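Long-range contacts in ATP-dependent RNA helicase HrpB (Escherichia coli, PDB 6EUD), which hydrolyses ATP to ADP and phosphate as a DEAH/RHA-type RNA helicase that binds single-stranded RNA: residues A[14-19]-A[175-180]; A[123-128]-A[155-160]. One frame throughout, in Å; residues are numbered along the deposited sequence.

Contact 1 of 2, residues A[14-19]-A[175-180]; sequences PELLTA and PVVISE
In the RecA-like ATP-binding domain of the helicase, helix 13-20 packs on the edge of the central beta-sheet, where Ala19, Leu16 and Glu15 meet Pro175 and Val177 of the outermost strand, 176-178. Helix and strand run nearly antiparallel, at 169°, and the axes of the two short segments approach to 8.9 Å. Strand 176-178 pairs with strand 26-29, through backbone hydrogen bonds of Pro175, Val177 and Ser179 to Leu27 and Ser29, and Leu16 and Ala19 also reach Val26 of that strand. The helix therefore spans the last two strands of the sheet.

Val177 points at the helix, and both its methyls are used. The side chain of Leu16 crosses it at about a right angle: CG is anti to the backbone N (chi1 -160°), and Leu16 CD1 lies 3.7 Å from Val177 CG1 and almost as close to CB and CG2. Glu15 passes Val177 in the opposite direction, its chain extended beyond CG, so that its aliphatic part skirts the two methyls while OE1 stands 3.8 Å from Val177 CG1. One turn further along the helix, the methyl of Ala19 sits against the proline ring, with Ala19 CB 3.6 Å from Pro175 CB and 3.9 Å from Pro175 CG. The Leu16 and Ala19 contacts are apolar, whereas Glu15, through OE1, also sets a polar atom against a methyl. The polar link between the segments is made through a solvent molecule. A water donates to Glu15 OE1 at 3.2 Å and accepts from the backbone N of Ile178 at 2.9 Å, joining the carboxylate to the strand just beyond Val177.

Contact 2 of 2, residues A[123-128]-A[155-160]; sequences VILDEF and LLIMSA
Two neighbouring parallel strands in the buried middle of the ATP-binding domain's sheet, 120-125 and 154-159, meet through Val123-Leu155, Ile124-Leu156 and Leu125-Ile157 pairs. Leu156 N donates to Val123 O (2.8 Å), Leu125 N to Leu156 O and Met158 N to Leu125 O. On one face, Ile124 lies beside Leu156, both pointing the same way, and Ile124 CG2 also touches Met158 CE at 3.7 Å.

The strands belong to a beta-alpha-beta unit whose helix, 133-145, packs on the face carrying Val123, Leu155 and Ile157, Leu142 against the first two and Leu139 against Ile157 and Phe128. At the end of strand 120-125 comes the DEFH box, the Walker B motif of this family. Asp126 OD2 rests 3.5 Å from Met158 CB and near SD, while OD1 hydrogen-bonds Ser37 of the predicted ATP site; Glu127 OE2 forms a salt bridge with Lys36. The backbone then turns back to the neighbouring strand, where Phe128 N donates to Met158 O at 2.9 Å, nearly straight (171°) and in the carbonyl plane. Chi1 (-169°) puts Phe128 CG anti to the backbone N; Ile157 CG2 lies over the CG end of one ring face, a CH-pi contact 29° off the normal and 4.0 Å from the centroid.

Both contacts belong to the same mixed sheet of the N-terminal ATP-binding domain, with centres about 13 Å apart. Contact 2 joins two adjacent inner strands, whereas contact 1 lies at the border, on outermost strand 176-178; strand 26-29 separates strand 154-159 from it. Along the chain, helix 13-20 comes first, then both strands of contact 2, and finally strand 176-178, so contact 1 brings together regions flanking the whole of contact 2. The two meet directly where Leu16 CD2 packs 4.3 Å from Leu156 CD2. Helix 13-20 thus touches strand 154-159, the neighbour of the strand that ends in the DEFH box.

Contact 1 of 2, residues A[14-19]-A[175-180]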
loop_
_atom_site.group_PDB
_atom_site.type_symbol
_atom_site.label_atom_id
_atom_site.label_comp_id
_atom_site.label_asym_id
_atom_site.label_seq_id
_atom_site.Cartn_x
_atom_site.Cartn_y
_atom_site.Cartn_z
ATOM N N PRO A 14 34.926 20.210 -9.298
ATOM C CA PRO A 14 34.700 21.586 -9.753
ATOM C C PRO A 14 33.342 21.780 -10.432
ATOM O O PRO A 14 32.686 22.791 -10.186
ATOM C CB PRO A 14 35.848 21.822 -10.742
ATOM C CG PRO A 14 36.908 20.852 -10.322
ATOM C CD PRO A 14 36.152 19.639 -9.883
ATOM N N GLU A 15 32.927 20.826 -11.260
ATOM C CA GLU A 15 31.608 20.877 -11.892
ATOM C C GLU A 15 30.495 20.941 -10.847
ATOM O O GLU A 15 29.472 21.602 -11.049
ATOM C CB GLU A 15 31.401 19.665 -12.805
ATOM C CG GLU A 15 29.990 19.538 -13.378
ATOM C CD GLU A 15 29.858 18.400 -14.378
ATOM O OE1 GLU A 15 30.462 17.330 -14.151
ATOM O OE2 GLU A 15 29.151 18.578 -15.392
ATOM N N LEU A 16 30.716 20.252 -9.729
ATOM C CA LEU A 16 29.742 20.171 -8.644
ATOM C C LEU A 16 29.609 21.489 -7.884
ATOM O O LEU A 16 28.500 21.916 -7.555
ATOM C CB LEU A 16 30.125 19.060 -7.667
ATOM C CG LEU A 16 28.983 18.570 -6.780
ATOM C CD1 LEU A 16 27.878 17.972 -7.632
ATOM C CD2 LEU A 16 29.486 17.572 -5.758
ATOM N N LEU A 17 30.743 22.118 -7.595
ATOM C CA LEU A 17 30.739 23.383 -6.882
ATOM C C LEU A 17 30.009 24.446 -7.696
ATOM O O LEU A 17 29.224 25.214 -7.146
ATOM C CB LEU A 17 32.164 23.830 -6.571
ATOM C CG LEU A 17 32.952 22.867 -5.686
ATOM C CD1 LEU A 17 34.328 23.430 -5.383
ATOM C CD2 LEU A 17 32.194 22.594 -4.419
ATOM N N THR A 18 30.254 24.472 -9.006
ATOM C CA THR A 18 29.589 25.418 -9.905
ATOM C C THR A 18 28.067 25.236 -9.893
ATOM O O THR A 18 27.321 26.214 -9.818
ATOM C CB THR A 18 30.096 25.282 -11.355
ATOM O OG1 THR A 18 31.500 25.567 -11.405
ATOM C CG2 THR A 18 29.356 26.245 -12.268
ATOM N N ALA A 19 27.611 23.987 -9.963
ATOM C CA ALA A 19 26.179 23.688 -9.897
ATOM C C ALA A 19 25.628 23.923 -8.493
ATOM O O ALA A 19 24.485 24.363 -8.322
ATOM C CB ALA A 19 25.909 22.248 -10.330
ATOM N N PRO A 175 20.696 20.468 -11.918
ATOM C CA PRO A 175 21.937 20.075 -12.591
ATOM C C PRO A 175 22.327 18.644 -12.273
ATOM O O PRO A 175 22.483 18.294 -11.101
ATOM C CB PRO A 175 22.972 21.052 -12.027
ATOM C CG PRO A 175 22.182 22.224 -11.585
ATOM C CD PRO A 175 20.886 21.660 -11.077
ATOM N N VAL A 176 22.473 17.828 -13.309
ATOM C CA VAL A 176 22.937 16.458 -13.137
ATOM C C VAL A 176 24.455 16.414 -13.289
ATOM O O VAL A 176 25.006 16.866 -14.291
ATOM C CB VAL A 176 22.275 15.498 -14.143
ATOM C CG1 VAL A 176 22.701 14.052 -13.862
ATOM C CG2 VAL A 176 20.754 15.653 -14.096
ATOM N N VAL A 177 25.127 15.876 -12.282
ATOM C CA VAL A 177 26.579 15.842 -12.267
ATOM C C VAL A 177 27.057 14.400 -12.189
ATOM O O VAL A 177 26.858 13.734 -11.184
ATOM C CB VAL A 177 27.131 16.657 -11.086
ATOM C CG1 VAL A 177 28.621 16.437 -10.933
ATOM C CG2 VAL A 177 26.815 18.141 -11.271
ATOM N N ILE A 178 27.685 13.919 -13.256
ATOM C CA ILE A 178 28.002 12.495 -13.367
ATOM C C ILE A 178 29.484 12.165 -13.206
ATOM O O ILE A 178 30.335 12.649 -13.950
ATOM C CB ILE A 178 27.543 11.920 -14.722
ATOM C CG1 ILE A 178 26.031 12.095 -14.882
ATOM C CG2 ILE A 178 27.937 10.449 -14.816
ATOM C CD1 ILE A 178 25.457 11.514 -16.147
ATOM N N SER A 179 29.777 11.331 -12.224
ATOM C CA SER A 179 31.085 10.726 -12.110
ATOM C C SER A 179 30.975 9.264 -12.513
ATOM O O SER A 179 30.149 8.528 -11.977
ATOM C CB SER A 179 31.614 10.862 -10.685
ATOM O OG SER A 179 32.658 9.940 -10.419
ATOM N N GLU A 180 31.780 8.834 -13.472
ATOM C CA GLU A 180 31.784 7.419 -13.815
ATOM C C GLU A 180 33.195 6.927 -14.058
ATOM O O GLU A 180 34.074 7.679 -14.495
ATOM C CB GLU A 180 30.903 7.138 -15.041
ATOM C CG GLU A 180 31.631 7.166 -16.385
ATOM C CD GLU A 180 30.719 6.852 -17.563
ATOM O OE1 GLU A 180 29.490 6.734 -17.358
ATOM O OE2 GLU A 180 31.235 6.727 -18.696
HETATM O O HOH W 1 28.786 15.113 -15.704
#

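Contact 2 of 2, residues A[123-128]-A[155-160]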
loop_
_atom_site.group_PDB
_atom_site.type_symbol
_atom_site.label_atom_id
_atom_site.label_comp_id
_atom_site.label_asym_id
_atom_site.label_seq_id
_atom_site.Cartn_x
_atom_site.Cartn_y
_atom_site.Cartn_z
ATOM N N VAL A 123 21.993 20.035 2.684
ATOM C CA VAL A 123 21.656 18.681 3.097
ATOM C C VAL A 123 22.000 17.704 1.971
ATOM O O VAL A 123 21.727 17.979 0.797
ATOM C CB VAL A 123 20.166 18.559 3.489
ATOM C CG1 VAL A 123 19.866 17.170 3.995
ATOM C CG2 VAL A 123 19.815 19.590 4.564
ATOM N N ILE A 124 22.622 16.583 2.337
ATOM C CA ILE A 124 22.994 15.547 1.381
ATOM C C ILE A 124 22.252 14.234 1.640
ATOM O O ILE A 124 22.351 13.662 2.729
ATOM C CB ILE A 124 24.502 15.272 1.419
ATOM C CG1 ILE A 124 25.285 16.586 1.325
ATOM C CG2 ILE A 124 24.894 14.300 0.307
ATOM C CD1 ILE A 124 26.775 16.413 1.460
ATOM N N LEU A 125 21.513 13.769 0.632
ATOM C CA LEU A 125 20.789 12.505 0.699
ATOM C C LEU A 125 21.571 11.417 -0.028
ATOM O O LEU A 125 21.560 11.347 -1.260
ATOM C CB LEU A 125 19.392 12.642 0.091
ATOM C CG LEU A 125 18.486 13.741 0.645
ATOM C CD1 LEU A 125 17.164 13.741 -0.082
ATOM C CD2 LEU A 125 18.278 13.543 2.124
ATOM N N ASP A 126 22.236 10.560 0.738
ATOM C CA ASP A 126 23.130 9.575 0.160
ATOM C C ASP A 126 22.407 8.262 -0.150
ATOM O O ASP A 126 21.366 7.975 0.427
ATOM C CB ASP A 126 24.317 9.342 1.103
ATOM C CG ASP A 126 25.503 8.727 0.401
ATOM O OD1 ASP A 126 26.299 8.050 1.077
ATOM O OD2 ASP A 126 25.637 8.911 -0.830
ATOM N N GLU A 127 22.979 7.479 -1.065
ATOM C CA GLU A 127 22.406 6.210 -1.516
ATOM C C GLU A 127 20.940 6.374 -1.906
ATOM O O GLU A 127 20.105 5.546 -1.566
ATOM C CB GLU A 127 22.562 5.136 -0.437
ATOM C CG GLU A 127 23.963 5.081 0.167
ATOM C CD GLU A 127 25.050 4.735 -0.851
ATOM O OE1 GLU A 127 24.784 3.943 -1.780
ATOM O OE2 GLU A 127 26.178 5.260 -0.725
ATOM N N PHE A 128 20.638 7.444 -2.635
ATOM C CA PHE A 128 19.251 7.761 -2.970
ATOM C C PHE A 128 18.591 6.731 -3.896
ATOM O O PHE A 128 17.371 6.590 -3.913
ATOM C CB PHE A 128 19.146 9.144 -3.621
ATOM C CG PHE A 128 17.731 9.628 -3.738
ATOM C CD1 PHE A 128 17.019 9.474 -4.917
ATOM C CD2 PHE A 128 17.093 10.199 -2.641
ATOM C CE1 PHE A 128 15.696 9.888 -5.005
ATOM C CE2 PHE A 128 15.778 10.619 -2.729
ATOM C CZ PHE A 128 15.083 10.457 -3.922
ATOM N N LEU A 155 20.862 21.596 -1.712
ATOM C CA LEU A 155 20.480 20.192 -1.570
ATOM C C LEU A 155 21.228 19.273 -2.539
ATOM O O LEU A 155 21.091 19.395 -3.765
ATOM C CB LEU A 155 18.964 20.055 -1.769
ATOM C CG LEU A 155 18.303 18.718 -1.474
ATOM C CD1 LEU A 155 18.568 18.358 -0.034
ATOM C CD2 LEU A 155 16.821 18.804 -1.752
ATOM N N LEU A 156 22.013 18.347 -1.988
ATOM C CA LEU A 156 22.748 17.395 -2.814
ATOM C C LEU A 156 22.204 15.967 -2.740
ATOM O O LEU A 156 22.249 15.308 -1.701
ATOM C CB LEU A 156 24.224 17.387 -2.425
ATOM C CG LEU A 156 25.088 16.410 -3.234
ATOM C CD1 LEU A 156 24.946 16.676 -4.732
ATOM C CD2 LEU A 156 26.530 16.551 -2.817
ATOM N N ILE A 157 21.716 15.470 -3.864
ATOM C CA ILE A 157 21.216 14.109 -3.900
ATOM C C ILE A 157 22.228 13.214 -4.602
ATOM O O ILE A 157 22.561 13.427 -5.771
ATOM C CB ILE A 157 19.848 14.047 -4.592
ATOM C CG1 ILE A 157 18.886 14.986 -3.868
ATOM C CG2 ILE A 157 19.308 12.622 -4.609
ATOM C CD1 ILE A 157 17.540 15.102 -4.506
ATOM N N MET A 158 22.731 12.228 -3.866
ATOM C CA MET A 158 23.750 11.321 -4.381
ATOM C C MET A 158 23.169 9.955 -4.672
ATOM O O MET A 158 22.604 9.292 -3.799
ATOM C CB MET A 158 24.901 11.163 -3.392
ATOM C CG MET A 158 25.728 12.414 -3.129
ATOM S SD MET A 158 27.069 11.995 -2.002
ATOM C CE MET A 158 27.875 13.570 -1.826
ATOM N N SER A 159 23.337 9.530 -5.911
ATOM C CA SER A 159 22.893 8.228 -6.347
ATOM C C SER A 159 24.103 7.457 -6.884
ATOM O O SER A 159 25.023 8.049 -7.458
ATOM C CB SER A 159 21.806 8.388 -7.403
ATOM O OG SER A 159 21.369 7.149 -7.919
ATOM N N ALA A 160 24.116 6.143 -6.684
ATOM C CA ALA A 160 25.223 5.328 -7.167
ATOM C C ALA A 160 24.935 4.718 -8.544
ATOM O O ALA A 160 25.825 4.130 -9.162
ATOM C CB ALA A 160 25.561 4.224 -6.153
#